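Local coordinates for pirin family protein (Acinetobacter baumannii, PDB 6D0P) that probably acts as a metal-dependent quercetin 2,3-dioxygenase of the pirin family, built on two cupin domains and binding one iron cation per subunit, at residues V165-Y170 with A177-P182; P182-D187 with Y199-H204. All coordinates share one frame; numbering follows the deposited sequence. Where two conformers were deposited one is given.

Contact 1 (V165-Y170 with A177-P182); sequences VIAGEY and ATTFSP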
loop_
_atom_site.group_PDB
_atom_site.type_symbol
_atom_site.label_atom_id
_atom_site.label_comp_id
_atom_site.label_asym_id
_atom_site.label_seq_id
_atom_site.Cartn_x
_atom_site.Cartn_y
_atom_site.Cartn_z
ATOM N N VAL A 165 -6.523 -11.068 3.580
ATOM C CA VAL A 165 -6.018 -10.455 4.794
ATOM C C VAL A 165 -4.501 -10.326 4.666
ATOM O O VAL A 165 -3.740 -11.230 5.013
ATOM C CB VAL A 165 -6.437 -11.253 6.042
ATOM C CG1 VAL A 165 -6.135 -10.482 7.313
ATOM C CG2 VAL A 165 -7.914 -11.625 5.998
ATOM N N ILE A 166 -4.066 -9.204 4.138
ATOM C CA ILE A 166 -2.641 -8.998 3.924
ATOM C C ILE A 166 -1.960 -8.748 5.288
ATOM O O ILE A 166 -0.910 -9.311 5.567
ATOM C CB ILE A 166 -2.413 -7.886 2.889
ATOM C CG1 ILE A 166 -2.903 -8.339 1.508
ATOM C CG2 ILE A 166 -0.952 -7.471 2.845
ATOM C CD1 ILE A 166 -2.949 -7.231 0.498
ATOM N N ALA A 167 -2.590 -7.941 6.121
ATOM C CA ALA A 167 -2.139 -7.684 7.469
ATOM C C ALA A 167 -3.354 -7.531 8.387
ATOM O O ALA A 167 -4.413 -7.041 7.953
ATOM C CB ALA A 167 -1.280 -6.435 7.519
ATOM N N GLY A 168 -3.164 -7.851 9.655
ATOM C CA GLY A 168 -4.197 -7.679 10.647
ATOM C C GLY A 168 -5.010 -8.945 10.862
ATOM O O GLY A 168 -4.485 -10.053 10.991
ATOM N N GLU A 169 -6.314 -8.783 10.897
ATOM C CA GLU A 169 -7.175 -9.934 11.160
ATOM C C GLU A 169 -8.591 -9.652 10.666
ATOM O O GLU A 169 -9.100 -8.567 10.880
ATOM C CB GLU A 169 -7.250 -10.206 12.665
ATOM C CG GLU A 169 -8.250 -11.298 13.022
ATOM C CD GLU A 169 -7.910 -12.136 14.250
ATOM O OE1 GLU A 169 -7.363 -11.575 15.221
ATOM O OE2 GLU A 169 -8.202 -13.349 14.232
ATOM N N TYR A 170 -9.177 -10.650 10.036
ATOM C CA TYR A 170 -10.551 -10.608 9.579
ATOM C C TYR A 170 -11.166 -12.016 9.699
ATOM O O TYR A 170 -10.539 -12.998 9.339
ATOM C CB TYR A 170 -10.621 -10.111 8.132
ATOM C CG TYR A 170 -12.033 -9.929 7.668
ATOM C CD1 TYR A 170 -12.679 -8.722 7.861
ATOM C CD2 TYR A 170 -12.751 -10.977 7.118
ATOM C CE1 TYR A 170 -13.999 -8.552 7.490
ATOM C CE2 TYR A 170 -14.075 -10.822 6.746
ATOM C CZ TYR A 170 -14.702 -9.611 6.940
ATOM O OH TYR A 170 -16.007 -9.443 6.583
ATOM N N ALA A 177 1.225 -10.705 6.689
ATOM C CA ALA A 177 2.355 -9.841 7.058
ATOM C C ALA A 177 2.271 -9.462 8.541
ATOM O O ALA A 177 1.187 -9.112 9.015
ATOM C CB ALA A 177 2.349 -8.579 6.212
ATOM N N THR A 178 3.404 -9.501 9.234
ATOM C CA THR A 178 3.502 -9.012 10.603
ATOM C C THR A 178 3.699 -7.493 10.549
ATOM O O THR A 178 4.211 -6.962 9.550
ATOM C CB THR A 178 4.637 -9.680 11.394
ATOM O OG1 THR A 178 5.872 -9.344 10.767
ATOM C CG2 THR A 178 4.501 -11.183 11.495
ATOM N N THR A 179 3.339 -6.809 11.633
ATOM C CA THR A 179 3.360 -5.347 11.705
ATOM C C THR A 179 3.927 -4.877 13.060
ATOM O O THR A 179 4.022 -5.661 14.011
ATOM C CB THR A 179 1.951 -4.768 11.506
ATOM O OG1 THR A 179 1.157 -5.132 12.641
ATOM C CG2 THR A 179 1.278 -5.251 10.240
ATOM N N PHE A 180 4.312 -3.598 13.132
ATOM C CA PHE A 180 4.876 -3.011 14.374
ATOM C C PHE A 180 3.806 -2.357 15.256
ATOM O O PHE A 180 4.075 -2.055 16.430
ATOM C CB PHE A 180 5.946 -1.979 14.035
ATOM C CG PHE A 180 7.206 -2.577 13.477
ATOM C CD1 PHE A 180 7.282 -2.971 12.145
ATOM C CD2 PHE A 180 8.330 -2.699 14.266
ATOM C CE1 PHE A 180 8.456 -3.505 11.635
ATOM C CE2 PHE A 180 9.506 -3.220 13.750
ATOM C CZ PHE A 180 9.561 -3.627 12.439
ATOM N N SER A 181 2.630 -2.078 14.690
ATOM C CA SER A 181 1.532 -1.472 15.436
ATOM C C SER A 181 0.231 -2.114 14.935
ATOM O O SER A 181 0.252 -2.716 13.872
ATOM C CB SER A 181 1.509 0.041 15.292
ATOM O OG SER A 181 1.369 0.441 13.941
ATOM N N PRO A 182 -0.877 -1.965 15.671
ATOM C CA PRO A 182 -2.133 -2.615 15.270
ATOM C C PRO A 182 -2.707 -1.980 13.998
ATOM O O PRO A 182 -3.004 -0.781 13.990
ATOM C CB PRO A 182 -3.084 -2.419 16.461
ATOM C CG PRO A 182 -2.143 -2.212 17.627
ATOM C CD PRO A 182 -1.043 -1.371 17.013
HETATM O O HOH W 1 -0.790 -8.975 10.708
#

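Contact 2 (P182-D187 with Y199-H204); sequences PLNVWD and YVPEGH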
loop_
_atom_site.group_PDB
_atom_site.type_symbol
_atom_site.label_atom_id
_atom_site.label_comp_id
_atom_site.label_asym_id
_atom_site.label_seq_id
_atom_site.Cartn_x
_atom_site.Cartn_y
_atom_site.Cartn_z
ATOM N N PRO A 182 -0.877 -1.965 15.671
ATOM C CA PRO A 182 -2.133 -2.615 15.270
ATOM C C PRO A 182 -2.707 -1.980 13.998
ATOM O O PRO A 182 -3.004 -0.781 13.990
ATOM C CB PRO A 182 -3.084 -2.419 16.461
ATOM C CG PRO A 182 -2.143 -2.212 17.627
ATOM C CD PRO A 182 -1.043 -1.371 17.013
ATOM N N LEU A 183 -2.834 -2.775 12.944
ATOM C CA LEU A 183 -3.335 -2.269 11.692
ATOM C C LEU A 183 -3.818 -3.423 10.809
ATOM O O LEU A 183 -3.446 -4.602 10.997
ATOM C CB LEU A 183 -2.273 -1.404 10.998
ATOM C CG LEU A 183 -1.030 -2.100 10.465
ATOM C CD1 LEU A 183 -1.246 -2.595 9.050
ATOM C CD2 LEU A 183 0.154 -1.162 10.473
ATOM N N ASN A 184 -4.708 -3.052 9.900
ATOM C CA ASN A 184 -5.300 -3.951 8.922
ATOM C C ASN A 184 -5.023 -3.441 7.512
ATOM O O ASN A 184 -5.164 -2.234 7.209
ATOM C CB ASN A 184 -6.820 -4.045 9.051
ATOM C CG ASN A 184 -7.266 -4.784 10.286
ATOM O OD1 ASN A 184 -6.935 -5.956 10.452
ATOM N ND2 ASN A 184 -8.052 -4.123 11.134
ATOM N N VAL A 185 -4.674 -4.384 6.650
ATOM C CA VAL A 185 -4.592 -4.122 5.230
ATOM C C VAL A 185 -5.336 -5.276 4.582
ATOM O O VAL A 185 -4.888 -6.440 4.661
ATOM C CB VAL A 185 -3.162 -3.990 4.674
ATOM C CG1 VAL A 185 -3.176 -3.881 3.151
ATOM C CG2 VAL A 185 -2.423 -2.797 5.266
ATOM N N TRP A 186 -6.499 -4.951 4.035
ATOM C CA TRP A 186 -7.336 -5.936 3.384
ATOM C C TRP A 186 -7.540 -5.527 1.926
ATOM O O TRP A 186 -7.749 -4.343 1.646
ATOM C CB TRP A 186 -8.706 -6.055 4.070
ATOM C CG TRP A 186 -8.683 -6.265 5.547
ATOM C CD1 TRP A 186 -7.740 -6.920 6.283
ATOM C CD2 TRP A 186 -9.724 -5.881 6.465
ATOM N NE1 TRP A 186 -8.097 -6.917 7.607
ATOM C CE2 TRP A 186 -9.315 -6.295 7.746
ATOM C CE3 TRP A 186 -10.929 -5.178 6.329
ATOM C CZ2 TRP A 186 -10.082 -6.053 8.885
ATOM C CZ3 TRP A 186 -11.690 -4.931 7.457
ATOM C CH2 TRP A 186 -11.270 -5.371 8.715
ATOM N N ASP A 187 -7.486 -6.463 0.989
ATOM C CA ASP A 187 -7.799 -6.081 -0.398
ATOM C C ASP A 187 -8.818 -7.078 -0.949
ATOM O O ASP A 187 -9.065 -8.133 -0.370
ATOM C CB ASP A 187 -6.540 -5.922 -1.260
ATOM C CG ASP A 187 -5.947 -7.191 -1.826
ATOM O OD1 ASP A 187 -6.396 -8.266 -1.425
ATOM O OD2 ASP A 187 -5.033 -7.085 -2.682
ATOM N N TYR A 199 -16.415 -4.841 10.118
ATOM C CA TYR A 199 -16.172 -4.403 11.480
ATOM C C TYR A 199 -14.691 -4.092 11.626
ATOM O O TYR A 199 -13.826 -4.898 11.219
ATOM C CB TYR A 199 -16.597 -5.456 12.498
ATOM C CG TYR A 199 -18.062 -5.771 12.414
ATOM C CD1 TYR A 199 -19.010 -4.948 12.996
ATOM C CD2 TYR A 199 -18.500 -6.873 11.702
ATOM C CE1 TYR A 199 -20.365 -5.231 12.893
ATOM C CE2 TYR A 199 -19.846 -7.172 11.596
ATOM C CZ TYR A 199 -20.781 -6.345 12.188
ATOM O OH TYR A 199 -22.102 -6.667 12.071
ATOM N N VAL A 200 -14.442 -2.918 12.201
ATOM C CA VAL A 200 -13.125 -2.332 12.394
ATOM C C VAL A 200 -12.960 -2.005 13.878
ATOM O O VAL A 200 -13.941 -1.738 14.552
ATOM C CB VAL A 200 -12.997 -1.062 11.531
ATOM C CG1 VAL A 200 -11.756 -0.237 11.853
ATOM C CG2 VAL A 200 -13.055 -1.401 10.054
ATOM N N PRO A 201 -11.724 -2.056 14.394
ATOM C CA PRO A 201 -11.549 -1.662 15.777
ATOM C C PRO A 201 -11.897 -0.195 16.074
ATOM O O PRO A 201 -11.577 0.721 15.303
ATOM C CB PRO A 201 -10.070 -1.930 16.073
ATOM C CG PRO A 201 -9.682 -2.977 15.093
ATOM C CD PRO A 201 -10.472 -2.626 13.861
ATOM N N GLU A 202 -12.554 -0.003 17.205
ATOM C CA GLU A 202 -12.958 1.305 17.673
ATOM C C GLU A 202 -11.727 2.220 17.730
ATOM O O GLU A 202 -10.678 1.804 18.203
ATOM C CB GLU A 202 -13.588 1.168 19.063
ATOM C CG GLU A 202 -13.963 2.480 19.716
ATOM C CD GLU A 202 -15.091 3.213 19.011
ATOM O OE1 GLU A 202 -16.201 2.646 18.917
ATOM O OE2 GLU A 202 -14.855 4.344 18.557
ATOM N N GLY A 203 -11.851 3.447 17.237
ATOM C CA GLY A 203 -10.713 4.413 17.327
ATOM C C GLY A 203 -9.720 4.318 16.181
ATOM O O GLY A 203 -8.859 5.197 16.055
ATOM N N HIS A 204 -9.824 3.306 15.309
ATOM C CA HIS A 204 -8.862 3.179 14.207
ATOM C C HIS A 204 -9.181 4.116 13.032
ATOM O O HIS A 204 -10.335 4.292 12.658
ATOM C CB HIS A 204 -8.859 1.753 13.621
ATOM C CG HIS A 204 -8.028 0.770 14.380
ATOM N ND1 HIS A 204 -7.453 -0.328 13.779
ATOM C CD2 HIS A 204 -7.635 0.748 15.664
ATOM C CE1 HIS A 204 -6.764 -0.995 14.673
ATOM N NE2 HIS A 204 -6.854 -0.360 15.826
#

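Contact 1 (V165-Y170 with A177-P182)
The backbone N of A177 donates to the carbonyl O of I166 over 2.8 Å, and this is the direct hydrogen bond that ties 165-170 to 177-182. It is moderately straight at the hydrogen (157°). The carbonyl of the same alanine adds a bridge: A177 O takes a water's hydrogen at 2.6 Å, and that water accepts from G168 N at 2.8 Å, so the two backbones stay joined where they begin to diverge. The side chains add small methyl contacts. A177 CB lies 3.4 Å from I166 O, the same oxygen that takes the N-H, while A167 CB meets T179 CG2 at 3.9 Å. The T179 torsion explains that meeting: OG1 lies between the backbone N and the carbonyl carbon (chi1 68°), which puts CG2 anti to the carbonyl carbon, facing A167, while OG1 reaches forward to donate to S181 O. I166 and A167 both face V185, a classic beta bulge where strand 162-165 ends and the chain turns a corner. A167, A177 and T179 all pack on W99 of strand 97-101, and I166 reaches I74 of strand 69-75. The contact thus lies between strand 183-190 of the C-terminal cupin sheet and the sheet of the N-terminal cupin.

Contact 2 (P182-D187 with Y199-H204)
W186 reaches Y199 with the far corner of its indole: CH2 comes to 3.6 Å from the Y199 carbonyl O, which lies at the ring edge in the plane of the indole, consistent with at most a weak C-H to oxygen attraction. Both N184 and W186 project from strand 183-187 toward the loop 199-204, and they pack on each other as well as across. N184 CB sits 3.3 Å above one face of the indole, displaced toward its rim, and W186 NE1 makes a weak, bent hydrogen bond to N184 OD1. With CG beside its own backbone N (chi1 -71°), the asparagine extends its amide at the loop; N184 ND2 comes to 3.9 Å from P201 CD, the two side chains approaching from opposite directions. The loop has packing of its own: P201 CB lies over the centre of the buried H204 ring, 3.5 Å above its plane, as the chain folds through a type II turn from P201 to H204 closed by H204 N to P201 O. G203 takes the positive phi (87°) that this turn needs at its third position. P182 O meets the H204 ring obliquely, 3.8 Å from CE1. Toward solvent the fit slackens: P182 and P201 are exposed, and the Y199 phenol leads away from the strand. In the antiparallel sheet of the C-terminal cupin domain, strand 245-253 lies between strand 183-190 and strand 205-210, into which the turn leads. No hydrogen bond joins the two segments directly. T252 OG1 instead bonds N184 ND2 and, weakly, H204 ND1, while N184 OD1 accepts from E169 N. The N184 amide is therefore held at both ends and its flip fixed, and it meets the loop by van der Waals packing alone.

Strand 183-190 is part of contact 2 and the neighbour of contact 1; P182, just before it, is shared, closing the loop of contact 1 and opening the first segment of contact 2. Contact 1 is buried and held by a backbone bond, with its methyl groups packed against the N-terminal cupin sheet; contact 2 is only partly buried, with N184, W186 and H204 inside and P182, P201 and Y199 exposed. The bulged segment 165-170 pairs directly with that strand, A167 O probably accepting from V185 N, and E169 O packs against W186 CZ2. Contact 1 is thus linked by main-chain polarity and a water, whereas contact 2, spanning an intervening strand within the C-terminal cupin, depends on side-chain packing.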